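Local coordinates for protein 6-phosphogluconolactonase (Thermotoga maritima, PDB 1VL1) that hydrolyses 6-phosphogluconolactone to 6-phosphogluconate, the second step in the oxidative stage of the pentose phosphate pathway, at residues A[34-37]-A[38-42]; A[119-122]-A[123-127]. All coordinates share one frame; numbering follows the deposited sequence.

Contact 1 of 2, residues A[34-37]-A[38-42]; sequences RTKM and EKLLE
Lys39 doubles back along its own helix and lays its methylene chain over Thr35 and Lys36, so that CE of Lys39 comes 3.5 Å from CA of Lys36. The contact lies on helix 25-43, near the C-terminal end of this amphipathic α-helix that leads into strand 47-51, and consists of its i to i+3 and i to i+4 packing. With chi1 at -70°, CG of Lys39 stands beside its backbone N and 3.2 Å from the carbonyl O of Thr35; the bend at chi3 (-67°) then brings CE to 3.8 Å from CG2 of Thr35. Lys36 meets Lys39 roughly at a right angle, and its bent chain carries CE on to the branch point of Leu40, 4.1 Å from CG. The ammonium groups therefore come close, NZ of Lys36 lying 4.0 Å from NZ of Lys39, a pairing of like charges that probably costs some energy. Beneath these chains run the regular backbone bonds from the amides of Glu38, Lys39, Leu40 and Leu41 to the carbonyls four residues back. The inner side of the turn is apolar: Met37, Leu40 and Leu41 all pack on Ile47. Arg34 sends its guanidinium towards Glu38 but forms its salt bridge with Glu31, one turn earlier, whose carbonyl also receives the hydroxyl of Thr35. Towards Glu38 the guanidinium meets aliphatic carbon instead of carboxylate oxygen: NH1 of Arg34 is 4.1 Å from CG of Glu38, and the two charged planes stand 86° apart.

Contact 2 of 2, residues A[119-122]-A[123-127]; sequences PIEK and ACEKY
The carboxylates of Glu121 and Glu125 lie almost parallel, their planes 19° apart, but they are offset. OE2 of Glu125 sits over one face of the Glu121 group, 3.7 Å from CD of Glu121, while CG of Glu121 and the Glu121 carbonyl lie over one face of the Glu125 group. This is an i to i+4 pair on the first turns of helix 120-134, with Pro119 at the N-cap position. Because CG of Glu121 is anti to its backbone N (chi1 168°), the acid runs outward beside Glu125, and OE2 of Glu121 comes 3.9 Å from OE2 of Glu125. A water bridges the two carboxylates and probably eases their mutual repulsion. It donates to OE2 of Glu121 at 2.9 Å and to OE1 of Glu125 at 2.7 Å, and accepts from NZ of Lys122 at 2.9 Å. Lys122 bends at chi2 (-67°) to bring its CD near OE1 of Glu125, the two chains crossing at a slant, yet NZ of Lys122 remains 4.6 Å from OE1 of Glu125, beyond a salt bridge, so the water carries the link. Replacing Glu125 by alanine would remove the carboxylate and is likely to leave the water without one acceptor and the Glu121 side chain freer to turn. Below, the turn closes regularly, starting with N of Ala123 donating to O of Pro119 (2.9 Å). On the inward side Ile120 packs against Phe168 and Val180, while Lys126 leads away to a salt bridge with Asp115. With both acids held on one water that also accepts from NZ of Lys122, the repulsion between them is probably softened by the nearby positive charge, and perhaps by the N-terminal end of the helix.

How the contacts relate
Contact 1 and contact 2 are separate one-helix contacts, in series along the chain, with centres about 32 Å apart and nearest atoms about 15 Å apart; they do not touch. The central β-sheet links the two helices indirectly. Contact 1 packs on Ile47 of strand 47-51, and that strand pairs in parallel with strand 74-82, where Tyr127 of contact 2 hydrogen-bonds the carbonyl of Leu78. Helix 120-134 also leads into strand 140-143, the other parallel neighbour of 47-51, and Leu40 of contact 1 touches Asp139 just before it. Both contacts lie towards the outside of the chain, about 18 and 19 Å from its centre, and in both, buried side chains of the helix pack against strands of the mixed β-sheet.

Contact 1 of 2, residues A[34-37]-A[38-42]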
ATOM      1  N   ARG A  34      14.716  -1.114   2.127  1.00 26.84           N
ATOM      2  CA  ARG A  34      15.775  -1.824   1.418  1.00 27.01           C
ATOM      3  C   ARG A  34      16.224  -3.053   2.193  1.00 26.95           C
ATOM      4  O   ARG A  34      16.342  -4.155   1.618  1.00 26.13           O
ATOM      5  CB  ARG A  34      16.973  -0.914   1.106  1.00 27.10           C
ATOM      6  CG  ARG A  34      18.106  -1.667   0.396  1.00 28.98           C
ATOM      7  CD  ARG A  34      19.429  -0.959   0.383  1.00 30.18           C
ATOM      8  NE  ARG A  34      20.009  -0.880   1.731  1.00 32.65           N
ATOM      9  CZ  ARG A  34      20.641  -1.884   2.349  1.00 35.21           C
ATOM     10  NH1 ARG A  34      20.765  -3.095   1.793  1.00 38.01           N
ATOM     11  NH2 ARG A  34      21.142  -1.690   3.548  1.00 35.61           N
ATOM     12  N   THR A  35      16.533  -2.850   3.477  1.00 26.32           N
ATOM     13  CA  THR A  35      17.055  -3.924   4.320  1.00 26.61           C
ATOM     14  C   THR A  35      16.087  -5.094   4.399  1.00 26.44           C
ATOM     15  O   THR A  35      16.501  -6.256   4.276  1.00 26.97           O
ATOM     16  CB  THR A  35      17.351  -3.370   5.715  1.00 27.33           C
ATOM     17  OG1 THR A  35      18.486  -2.510   5.605  1.00 28.62           O
ATOM     18  CG2 THR A  35      17.820  -4.458   6.649  1.00 28.45           C
ATOM     19  N   LYS A  36      14.806  -4.773   4.555  1.00 26.42           N
ATOM     20  CA  LYS A  36      13.772  -5.795   4.664  1.00 27.35           C
ATOM     21  C   LYS A  36      13.606  -6.575   3.383  1.00 27.35           C
ATOM     22  O   LYS A  36      13.512  -7.790   3.411  1.00 27.55           O
ATOM     23  CB  LYS A  36      12.434  -5.206   5.050  1.00 28.48           C
ATOM     24  CG  LYS A  36      11.404  -6.282   5.375  1.00 32.12           C
ATOM     25  CD  LYS A  36      11.726  -6.947   6.701  1.00 37.54           C
ATOM     26  CE  LYS A  36      11.839  -8.460   6.610  1.00 39.28           C
ATOM     27  NZ  LYS A  36      12.211  -9.102   7.928  1.00 40.02           N
ATOM     28  N   MET A  37      13.571  -5.860   2.263  1.00 26.48           N
ATOM     29  CA  MET A  37      13.418  -6.478   0.960  1.00 26.12           C
ATOM     30  C   MET A  37      14.608  -7.367   0.669  1.00 24.57           C
ATOM     31  O   MET A  37      14.467  -8.462   0.147  1.00 26.00           O
ATOM     32  CB  MET A  37      13.254  -5.415  -0.123  1.00 25.30           C
ATOM     33  CG  MET A  37      11.897  -4.648  -0.025  1.00 25.09           C
ATOM     34  SD  MET A  37      11.670  -3.383  -1.321  1.00 31.27           S
ATOM     35  CE  MET A  37      11.729  -4.447  -2.729  1.00 32.35           C
ATOM     36  N   GLU A  38      15.801  -6.900   0.990  1.00 24.52           N
ATOM     37  CA  GLU A  38      16.992  -7.721   0.795  1.00 24.32           C
ATOM     38  C   GLU A  38      16.990  -8.981   1.673  1.00 24.52           C
ATOM     39  O   GLU A  38      17.380 -10.065   1.220  1.00 22.27           O
ATOM     40  CB  GLU A  38      18.243  -6.889   0.993  1.00 26.17           C
ATOM     41  CG  GLU A  38      18.527  -5.930  -0.137  1.00 27.26           C
ATOM     42  CD  GLU A  38      19.087  -6.612  -1.379  1.00 35.83           C
ATOM     43  OE1 GLU A  38      18.526  -7.619  -1.867  1.00 38.93           O
ATOM     44  OE2 GLU A  38      20.126  -6.152  -1.864  1.00 41.36           O
ATOM     45  N   LYS A  39      16.542  -8.855   2.915  1.00 24.17           N
ATOM     46  CA  LYS A  39      16.362 -10.037   3.767  1.00 26.12           C
ATOM     47  C   LYS A  39      15.358 -11.037   3.151  1.00 24.18           C
ATOM     48  O   LYS A  39      15.613 -12.236   3.104  1.00 27.13           O
ATOM     49  CB  LYS A  39      15.912  -9.626   5.195  1.00 25.74           C
ATOM     50  CG  LYS A  39      16.984  -8.914   6.037  1.00 30.20           C
ATOM     51  CD  LYS A  39      16.481  -8.403   7.452  1.00 31.60           C
ATOM     52  CE  LYS A  39      15.445  -7.276   7.352  1.00 35.92           C
ATOM     53  NZ  LYS A  39      15.119  -6.463   8.586  1.00 37.62           N
ATOM     54  N   LEU A  40      14.251 -10.522   2.646  1.00 24.57           N
ATOM     55  CA  LEU A  40      13.199 -11.367   2.088  1.00 23.49           C
ATOM     56  C   LEU A  40      13.783 -12.152   0.921  1.00 24.60           C
ATOM     57  O   LEU A  40      13.620 -13.359   0.835  1.00 24.04           O
ATOM     58  CB  LEU A  40      11.964 -10.536   1.711  1.00 24.28           C
ATOM     59  CG  LEU A  40      11.103 -10.064   2.913  1.00 24.23           C
ATOM     60  CD1 LEU A  40      10.174  -8.970   2.523  1.00 24.99           C
ATOM     61  CD2 LEU A  40      10.322 -11.226   3.463  1.00 27.72           C
ATOM     62  N   LEU A  41      14.549 -11.463   0.080  1.00 23.95           N
ATOM     63  CA  LEU A  41      15.176 -12.098  -1.086  1.00 25.18           C
ATOM     64  C   LEU A  41      16.282 -13.094  -0.776  1.00 26.18           C
ATOM     65  O   LEU A  41      16.622 -13.911  -1.628  1.00 25.16           O
ATOM     66  CB  LEU A  41      15.646 -11.016  -2.073  1.00 24.58           C
ATOM     67  CG  LEU A  41      14.546 -10.166  -2.724  1.00 26.59           C
ATOM     68  CD1 LEU A  41      15.151  -8.889  -3.252  1.00 27.08           C
ATOM     69  CD2 LEU A  41      13.834 -10.933  -3.849  1.00 26.51           C
ATOM     70  N   GLU A  42      16.862 -13.073   0.428  1.00 28.02           N
ATOM     71  CA  GLU A  42      17.801 -14.122   0.822  1.00 29.96           C
ATOM     72  C   GLU A  42      17.059 -15.430   1.065  1.00 29.86           C
ATOM     73  O   GLU A  42      17.628 -16.505   0.912  1.00 31.34           O
ATOM     74  CB  GLU A  42      18.565 -13.737   2.091  1.00 29.69           C
ATOM     75  CG  GLU A  42      19.430 -12.506   1.914  1.00 32.04           C
ATOM     76  CD  GLU A  42      20.191 -12.148   3.173  1.00 33.97           C
ATOM     77  OE1 GLU A  42      19.533 -11.821   4.191  1.00 40.27           O
ATOM     78  OE2 GLU A  42      21.441 -12.192   3.142  1.00 39.18           O
TER

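Contact 2 of 2, residues A[119-122]-A[123-127]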
ATOM      1  N   PRO A 119     -16.062  -2.221 -15.993  1.00 23.09           N
ATOM      2  CA  PRO A 119     -17.059  -1.841 -14.989  1.00 22.08           C
ATOM      3  C   PRO A 119     -16.509  -2.181 -13.601  1.00 21.49           C
ATOM      4  O   PRO A 119     -15.736  -3.098 -13.447  1.00 22.54           O
ATOM      5  CB  PRO A 119     -18.303  -2.702 -15.347  1.00 22.72           C
ATOM      6  CG  PRO A 119     -18.086  -3.067 -16.788  1.00 22.10           C
ATOM      7  CD  PRO A 119     -16.596  -3.189 -16.962  1.00 22.63           C
ATOM      8  N   ILE A 120     -16.818  -1.368 -12.604  1.00 21.04           N
ATOM      9  CA  ILE A 120     -16.080  -1.445 -11.366  1.00 21.26           C
ATOM     10  C   ILE A 120     -16.079  -2.821 -10.713  1.00 19.58           C
ATOM     11  O   ILE A 120     -15.041  -3.265 -10.196  1.00 20.20           O
ATOM     12  CB  ILE A 120     -16.574  -0.350 -10.366  1.00 20.02           C
ATOM     13  CG1 ILE A 120     -15.536  -0.094  -9.299  1.00 21.17           C
ATOM     14  CG2 ILE A 120     -18.010  -0.662  -9.884  1.00 22.69           C
ATOM     15  CD1 ILE A 120     -15.765   1.089  -8.362  1.00 21.44           C
ATOM     16  N   GLU A 121     -17.217  -3.516 -10.757  1.00 22.47           N
ATOM     17  CA  GLU A 121     -17.243  -4.875 -10.171  1.00 23.37           C
ATOM     18  C   GLU A 121     -16.301  -5.813 -10.907  1.00 22.57           C
ATOM     19  O   GLU A 121     -15.585  -6.634 -10.301  1.00 22.12           O
ATOM     20  CB  GLU A 121     -18.654  -5.448 -10.150  1.00 24.17           C
ATOM     21  CG  GLU A 121     -18.713  -6.943  -9.832  1.00 25.86           C
ATOM     22  CD  GLU A 121     -20.111  -7.419  -9.541  1.00 26.88           C
ATOM     23  OE1 GLU A 121     -20.591  -7.148  -8.417  1.00 35.51           O
ATOM     24  OE2 GLU A 121     -20.696  -8.079 -10.421  1.00 33.77           O
ATOM     25  N   LYS A 122     -16.253  -5.665 -12.219  1.00 20.67           N
ATOM     26  CA  LYS A 122     -15.409  -6.530 -13.045  1.00 21.24           C
ATOM     27  C   LYS A 122     -13.927  -6.194 -12.791  1.00 21.49           C
ATOM     28  O   LYS A 122     -13.050  -7.080 -12.796  1.00 22.03           O
ATOM     29  CB  LYS A 122     -15.731  -6.359 -14.518  1.00 21.35           C
ATOM     30  CG  LYS A 122     -17.133  -6.681 -14.842  1.00 22.17           C
ATOM     31  CD  LYS A 122     -17.443  -8.126 -14.654  1.00 20.27           C
ATOM     32  CE  LYS A 122     -18.828  -8.368 -15.202  1.00 21.08           C
ATOM     33  NZ  LYS A 122     -19.371  -9.751 -15.055  1.00 20.04           N
ATOM     34  N   ALA A 123     -13.631  -4.895 -12.633  1.00 21.44           N
ATOM     35  CA  ALA A 123     -12.276  -4.489 -12.279  1.00 20.73           C
ATOM     36  C   ALA A 123     -11.834  -5.131 -10.967  1.00 22.08           C
ATOM     37  O   ALA A 123     -10.719  -5.647 -10.838  1.00 21.82           O
ATOM     38  CB  ALA A 123     -12.223  -2.958 -12.168  1.00 21.32           C
ATOM     39  N   CYS A 124     -12.736  -5.155 -10.001  1.00 22.09           N
ATOM     40  CA  CYS A 124     -12.459  -5.816  -8.706  0.50 21.57           C
ATOM     41  C   CYS A 124     -12.173  -7.302  -8.863  1.00 20.89           C
ATOM     42  O   CYS A 124     -11.184  -7.798  -8.307  1.00 19.60           O
ATOM     43  CB  CYS A 124     -13.594  -5.680  -7.707  0.50 21.49           C
ATOM     44  SG  CYS A 124     -13.906  -4.056  -7.011  0.50 19.05           S
ATOM     45  N   GLU A 125     -13.007  -8.004  -9.612  1.00 21.65           N
ATOM     46  CA  GLU A 125     -12.944  -9.453  -9.710  1.00 21.07           C
ATOM     47  C   GLU A 125     -11.712  -9.859 -10.476  1.00 22.00           C
ATOM     48  O   GLU A 125     -11.045 -10.837 -10.123  1.00 21.98           O
ATOM     49  CB  GLU A 125     -14.222  -9.975 -10.333  1.00 21.78           C
ATOM     50  CG  GLU A 125     -15.386  -9.759  -9.432  1.00 23.51           C
ATOM     51  CD  GLU A 125     -16.700 -10.097 -10.041  1.00 24.41           C
ATOM     52  OE1 GLU A 125     -16.797 -10.303 -11.309  1.00 26.86           O
ATOM     53  OE2 GLU A 125     -17.663 -10.172  -9.220  1.00 29.04           O
ATOM     54  N   LYS A 126     -11.394  -9.080 -11.529  1.00 20.89           N
ATOM     55  CA  LYS A 126     -10.186  -9.301 -12.303  1.00 20.55           C
ATOM     56  C   LYS A 126      -8.956  -9.159 -11.416  1.00 20.21           C
ATOM     57  O   LYS A 126      -8.045  -9.950 -11.471  1.00 21.58           O
ATOM     58  CB  LYS A 126     -10.126  -8.350 -13.495  1.00 20.11           C
ATOM     59  CG  LYS A 126      -8.799  -8.439 -14.293  1.00 21.71           C
ATOM     60  CD  LYS A 126      -8.839  -7.528 -15.504  1.00 24.01           C
ATOM     61  CE  LYS A 126      -7.507  -7.276 -16.065  1.00 25.01           C
ATOM     62  NZ  LYS A 126      -7.579  -6.562 -17.405  1.00 29.95           N
ATOM     63  N   TYR A 127      -8.923  -8.113 -10.600  1.00 20.28           N
ATOM     64  CA  TYR A 127      -7.756  -7.863  -9.767  1.00 21.03           C
ATOM     65  C   TYR A 127      -7.675  -8.933  -8.702  1.00 22.07           C
ATOM     66  O   TYR A 127      -6.597  -9.437  -8.418  1.00 22.09           O
ATOM     67  CB  TYR A 127      -7.917  -6.495  -9.095  1.00 22.05           C
ATOM     68  CG  TYR A 127      -6.689  -5.987  -8.430  1.00 22.04           C
ATOM     69  CD1 TYR A 127      -5.461  -6.107  -9.055  1.00 23.03           C
ATOM     70  CD2 TYR A 127      -6.718  -5.373  -7.190  1.00 21.26           C
ATOM     71  CE1 TYR A 127      -4.288  -5.605  -8.488  1.00 24.47           C
ATOM     72  CE2 TYR A 127      -5.540  -4.878  -6.621  1.00 23.23           C
ATOM     73  CZ  TYR A 127      -4.342  -5.011  -7.248  1.00 23.99           C
ATOM     74  OH  TYR A 127      -3.140  -4.538  -6.683  1.00 24.68           O
TER
HETATM   75  O   HOH W   1     -19.298  -9.871 -12.175  1.00 24.55           O